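Local coordinates for flavin-containing monooxygenase (Allium sativum, PDB 6WPU), which probably uses its FAD cofactor to oxygenate the sulfur of S-allyl-L-cysteine, a step expected on the garlic route to alliin, at residues Leu41-His46 / Phe100-Phe105. Residues are numbered along the deposited sequence; the frame is centred on the assembly and turned at random.
With SO4 (sulfate ion), chain C.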
ATOM      1  N   LEU A  41     -15.820  12.075   4.965  1.00 37.99           N
ATOM      2  CA  LEU A  41     -16.980  12.540   4.217  1.00 36.53           C
ATOM      3  C   LEU A  41     -18.162  12.788   5.151  1.00 40.29           C
ATOM      4  O   LEU A  41     -18.849  13.806   5.029  1.00 37.93           O
ATOM      5  CB  LEU A  41     -17.353  11.531   3.124  1.00 32.62           C
ATOM      6  CG  LEU A  41     -16.364  11.430   1.956  1.00 37.88           C
ATOM      7  CD1 LEU A  41     -16.629  10.196   1.078  1.00 35.12           C
ATOM      8  CD2 LEU A  41     -16.420  12.693   1.133  1.00 36.49           C
ATOM      9  N   ARG A  42     -18.407  11.869   6.093  1.00 37.97           N
ATOM     10  CA  ARG A  42     -19.507  12.052   7.031  1.00 41.86           C
ATOM     11  C   ARG A  42     -19.296  13.294   7.890  1.00 41.86           C
ATOM     12  O   ARG A  42     -20.233  14.067   8.118  1.00 44.86           O
ATOM     13  CB  ARG A  42     -19.668  10.800   7.902  1.00 39.80           C
ATOM     14  CG  ARG A  42     -20.904  10.844   8.837  1.00 45.61           C
ATOM     15  CD  ARG A  42     -20.531  11.244  10.267  1.00 50.59           C
ATOM     16  NE  ARG A  42     -19.543  10.332  10.841  1.00 50.18           N
ATOM     17  CZ  ARG A  42     -18.702  10.661  11.817  1.00 53.60           C
ATOM     18  NH1 ARG A  42     -18.727  11.894  12.326  1.00 53.30           N
ATOM     19  NH2 ARG A  42     -17.822   9.764  12.273  1.00 46.10           N
ATOM     20  N   ARG A  43     -18.067  13.510   8.363  1.00 39.74           N
ATOM     21  CA  ARG A  43     -17.793  14.659   9.221  1.00 39.83           C
ATOM     22  C   ARG A  43     -18.080  15.971   8.516  1.00 42.18           C
ATOM     23  O   ARG A  43     -18.408  16.963   9.168  1.00 43.14           O
ATOM     24  CB  ARG A  43     -16.341  14.649   9.678  1.00 39.09           C
ATOM     25  CG  ARG A  43     -16.032  13.636  10.724  1.00 44.42           C
ATOM     26  CD  ARG A  43     -14.552  13.607  11.006  1.00 42.76           C
ATOM     27  NE  ARG A  43     -14.313  12.973  12.288  1.00 40.50           N
ATOM     28  CZ  ARG A  43     -13.118  12.711  12.791  1.00 45.48           C
ATOM     29  NH1 ARG A  43     -12.016  13.007  12.110  1.00 44.00           N
ATOM     30  NH2 ARG A  43     -13.035  12.138  13.982  1.00 47.91           N
ATOM     31  N   GLU A  44     -17.930  16.006   7.200  1.00 44.10           N
ATOM     32  CA  GLU A  44     -18.142  17.216   6.428  1.00 42.65           C
ATOM     33  C   GLU A  44     -19.586  17.364   5.938  1.00 43.44           C
ATOM     34  O   GLU A  44     -19.880  18.322   5.224  1.00 44.19           O
ATOM     35  CB  GLU A  44     -17.148  17.230   5.258  1.00 41.94           C
ATOM     36  CG  GLU A  44     -16.966  18.539   4.523  1.00 49.77           C
ATOM     37  CD  GLU A  44     -16.351  19.648   5.363  1.00 57.42           C
ATOM     38  OE1 GLU A  44     -15.857  19.385   6.485  1.00 61.20           O
ATOM     39  OE2 GLU A  44     -16.356  20.795   4.880  1.00 55.04           O
ATOM     40  N   GLY A  45     -20.494  16.453   6.316  1.00 38.70           N
ATOM     41  CA  GLY A  45     -21.907  16.578   5.990  1.00 39.45           C
ATOM     42  C   GLY A  45     -22.377  15.784   4.782  1.00 41.80           C
ATOM     43  O   GLY A  45     -23.564  15.845   4.447  1.00 37.89           O
ATOM     44  N   HIS A  46     -21.489  15.045   4.118  1.00 32.52           N
ATOM     45  CA  HIS A  46     -21.865  14.282   2.934  1.00 34.70           C
ATOM     46  C   HIS A  46     -22.520  12.960   3.317  1.00 32.95           C
ATOM     47  O   HIS A  46     -22.290  12.420   4.396  1.00 39.36           O
ATOM     48  CB  HIS A  46     -20.638  13.999   2.064  1.00 34.56           C
ATOM     49  CG  HIS A  46     -19.892  15.233   1.673  1.00 38.34           C
ATOM     50  ND1 HIS A  46     -20.468  16.244   0.931  1.00 41.95           N
ATOM     51  CD2 HIS A  46     -18.628  15.633   1.939  1.00 36.47           C
ATOM     52  CE1 HIS A  46     -19.586  17.212   0.751  1.00 40.23           C
ATOM     53  NE2 HIS A  46     -18.459  16.864   1.348  1.00 39.83           N
ATOM     54  N   PHE A 100      -3.911   6.835  12.709  1.00 43.02           N
ATOM     55  CA  PHE A 100      -4.634   8.040  12.320  1.00 44.74           C
ATOM     56  C   PHE A 100      -4.372   9.183  13.299  1.00 43.02           C
ATOM     57  O   PHE A 100      -4.165   8.978  14.501  1.00 44.67           O
ATOM     58  CB  PHE A 100      -6.129   7.748  12.234  1.00 38.05           C
ATOM     59  CG  PHE A 100      -6.490   6.798  11.117  1.00 35.16           C
ATOM     60  CD1 PHE A 100      -6.366   7.192   9.802  1.00 30.29           C
ATOM     61  CD2 PHE A 100      -6.966   5.524  11.392  1.00 32.73           C
ATOM     62  CE1 PHE A 100      -6.694   6.338   8.779  1.00 30.98           C
ATOM     63  CE2 PHE A 100      -7.302   4.661  10.381  1.00 35.33           C
ATOM     64  CZ  PHE A 100      -7.162   5.058   9.060  1.00 34.23           C
ATOM     65  N   LEU A 101      -4.378  10.405  12.762  1.00 43.70           N
ATOM     66  CA  LEU A 101      -3.950  11.575  13.526  1.00 49.04           C
ATOM     67  C   LEU A 101      -4.812  11.820  14.762  1.00 45.73           C
ATOM     68  O   LEU A 101      -4.331  12.383  15.752  1.00 44.96           O
ATOM     69  CB  LEU A 101      -3.965  12.809  12.619  1.00 48.44           C
ATOM     70  CG  LEU A 101      -2.986  12.704  11.448  1.00 50.85           C
ATOM     71  CD1 LEU A 101      -3.140  13.871  10.503  1.00 55.65           C
ATOM     72  CD2 LEU A 101      -1.551  12.591  11.964  1.00 51.48           C
ATOM     73  N   ASP A 102      -6.085  11.441  14.732  1.00 47.64           N
ATOM     74  CA  ASP A 102      -6.936  11.670  15.898  1.00 53.17           C
ATOM     75  C   ASP A 102      -7.347  10.361  16.561  1.00 50.15           C
ATOM     76  O   ASP A 102      -8.351  10.312  17.273  1.00 49.97           O
ATOM     77  CB  ASP A 102      -8.165  12.500  15.516  1.00 48.64           C
ATOM     78  CG  ASP A 102      -9.101  11.753  14.581  1.00 51.44           C
ATOM     79  OD1 ASP A 102      -8.719  10.669  14.071  1.00 49.89           O
ATOM     80  OD2 ASP A 102     -10.229  12.240  14.368  1.00 50.68           O
ATOM     81  N   TYR A 103      -6.580   9.296  16.347  1.00 47.61           N
ATOM     82  CA  TYR A 103      -6.933   7.971  16.853  1.00 41.62           C
ATOM     83  C   TYR A 103      -5.648   7.194  17.077  1.00 45.16           C
ATOM     84  O   TYR A 103      -5.270   6.335  16.272  1.00 42.92           O
ATOM     85  CB  TYR A 103      -7.853   7.246  15.870  1.00 36.44           C
ATOM     86  CG  TYR A 103      -8.606   6.110  16.505  1.00 47.50           C
ATOM     87  CD1 TYR A 103      -9.471   6.339  17.575  1.00 48.81           C
ATOM     88  CD2 TYR A 103      -8.461   4.807  16.035  1.00 45.77           C
ATOM     89  CE1 TYR A 103     -10.171   5.301  18.158  1.00 49.06           C
ATOM     90  CE2 TYR A 103      -9.152   3.760  16.610  1.00 48.41           C
ATOM     91  CZ  TYR A 103     -10.004   4.011  17.668  1.00 50.59           C
ATOM     92  OH  TYR A 103     -10.689   2.967  18.236  1.00 51.98           O
ATOM     93  N   PRO A 104      -4.940   7.475  18.174  1.00 46.22           N
ATOM     94  CA  PRO A 104      -3.597   6.905  18.362  1.00 44.68           C
ATOM     95  C   PRO A 104      -3.609   5.386  18.376  1.00 46.44           C
ATOM     96  O   PRO A 104      -4.467   4.758  18.996  1.00 49.87           O
ATOM     97  CB  PRO A 104      -3.164   7.466  19.718  1.00 43.56           C
ATOM     98  CG  PRO A 104      -3.936   8.759  19.839  1.00 48.04           C
ATOM     99  CD  PRO A 104      -5.264   8.480  19.196  1.00 46.26           C
ATOM    100  N   PHE A 105      -2.628   4.797  17.690  1.00 46.17           N
ATOM    101  CA  PHE A 105      -2.501   3.341  17.609  1.00 50.08           C
ATOM    102  C   PHE A 105      -1.772   2.827  18.855  1.00 52.82           C
ATOM    103  O   PHE A 105      -0.700   2.218  18.794  1.00 51.51           O
ATOM    104  CB  PHE A 105      -1.786   2.957  16.314  1.00 44.77           C
ATOM    105  CG  PHE A 105      -1.684   1.462  16.055  1.00 45.37           C
ATOM    106  CD1 PHE A 105      -2.421   0.541  16.788  1.00 45.27           C
ATOM    107  CD2 PHE A 105      -0.838   0.983  15.055  1.00 41.45           C
ATOM    108  CE1 PHE A 105      -2.313  -0.820  16.536  1.00 45.63           C
ATOM    109  CE2 PHE A 105      -0.727  -0.383  14.796  1.00 42.54           C
ATOM    110  CZ  PHE A 105      -1.461  -1.286  15.537  1.00 42.22           C
TER
HETATM  111  S   SO4 C 502     -16.608  11.988  15.224  0.91 50.72           S
HETATM  112  O1  SO4 C 502     -17.193  10.671  14.972  0.91 48.68           O
HETATM  113  O2  SO4 C 502     -15.323  11.845  15.900  0.91 49.81           O
HETATM  114  O3  SO4 C 502     -16.442  12.721  13.981  0.91 47.38           O
HETATM  115  O4  SO4 C 502     -17.534  12.750  16.054  0.91 66.05           O
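At the C-terminal end of helix 32-43, the first helix of the FAD-binding Rossmann fold, R43 forms a salt bridge with D102, which lies in a type I turn from F100 to Y103. The CA atoms of R43 and D102 are 13.1 Å apart, a gap that suits a long arginine. CG of R43 lies anti to its carbonyl carbon (chi1 -74°), and the chain runs extended to NE, delivering the guanidinium to the carboxylate end-on. Both terminal nitrogens grip one oxygen: NH2 of R43 is 2.8 Å from OD2 of D102, and NH1 of R43 is 3.0 Å from the same OD2. Neither bond is straight, since one acceptor is shared by two N-H groups. OD2 lies in the guanidinium plane, whereas the carboxylate is turned 83° from it. The other oxygen, OD1, pairs with R39, one helical turn before R43, so D102 links the loop after helix 95-98 to the helix that follows the glycine-rich, GxGxxG-like turn near the cofactor. An asparagine in place of D102 would probably leave R39 and R43 without the negative charge they share and weaken the hold between helix and loop. E40 provides NH1 of R43 with a second acidic partner. The edge formed by NE and NH2 of R43 faces a sulfate ion, probably from the crystallisation liquor, in two fairly straight hydrogen bonds (163°): NE to O3 at 2.7 Å and NH2 to O2 at 3.0 Å. R42, bent at chi2 and chi3, hydrogen-bonds the same anion edge-on, NH1 of R42 donating to O3 (2.9 Å) and NH2 to O1. Beyond these arginines the helix ends in a Schellman motif at G45, whose positive phi would press a side chain against the carbonyl O of E44, so glycine fits.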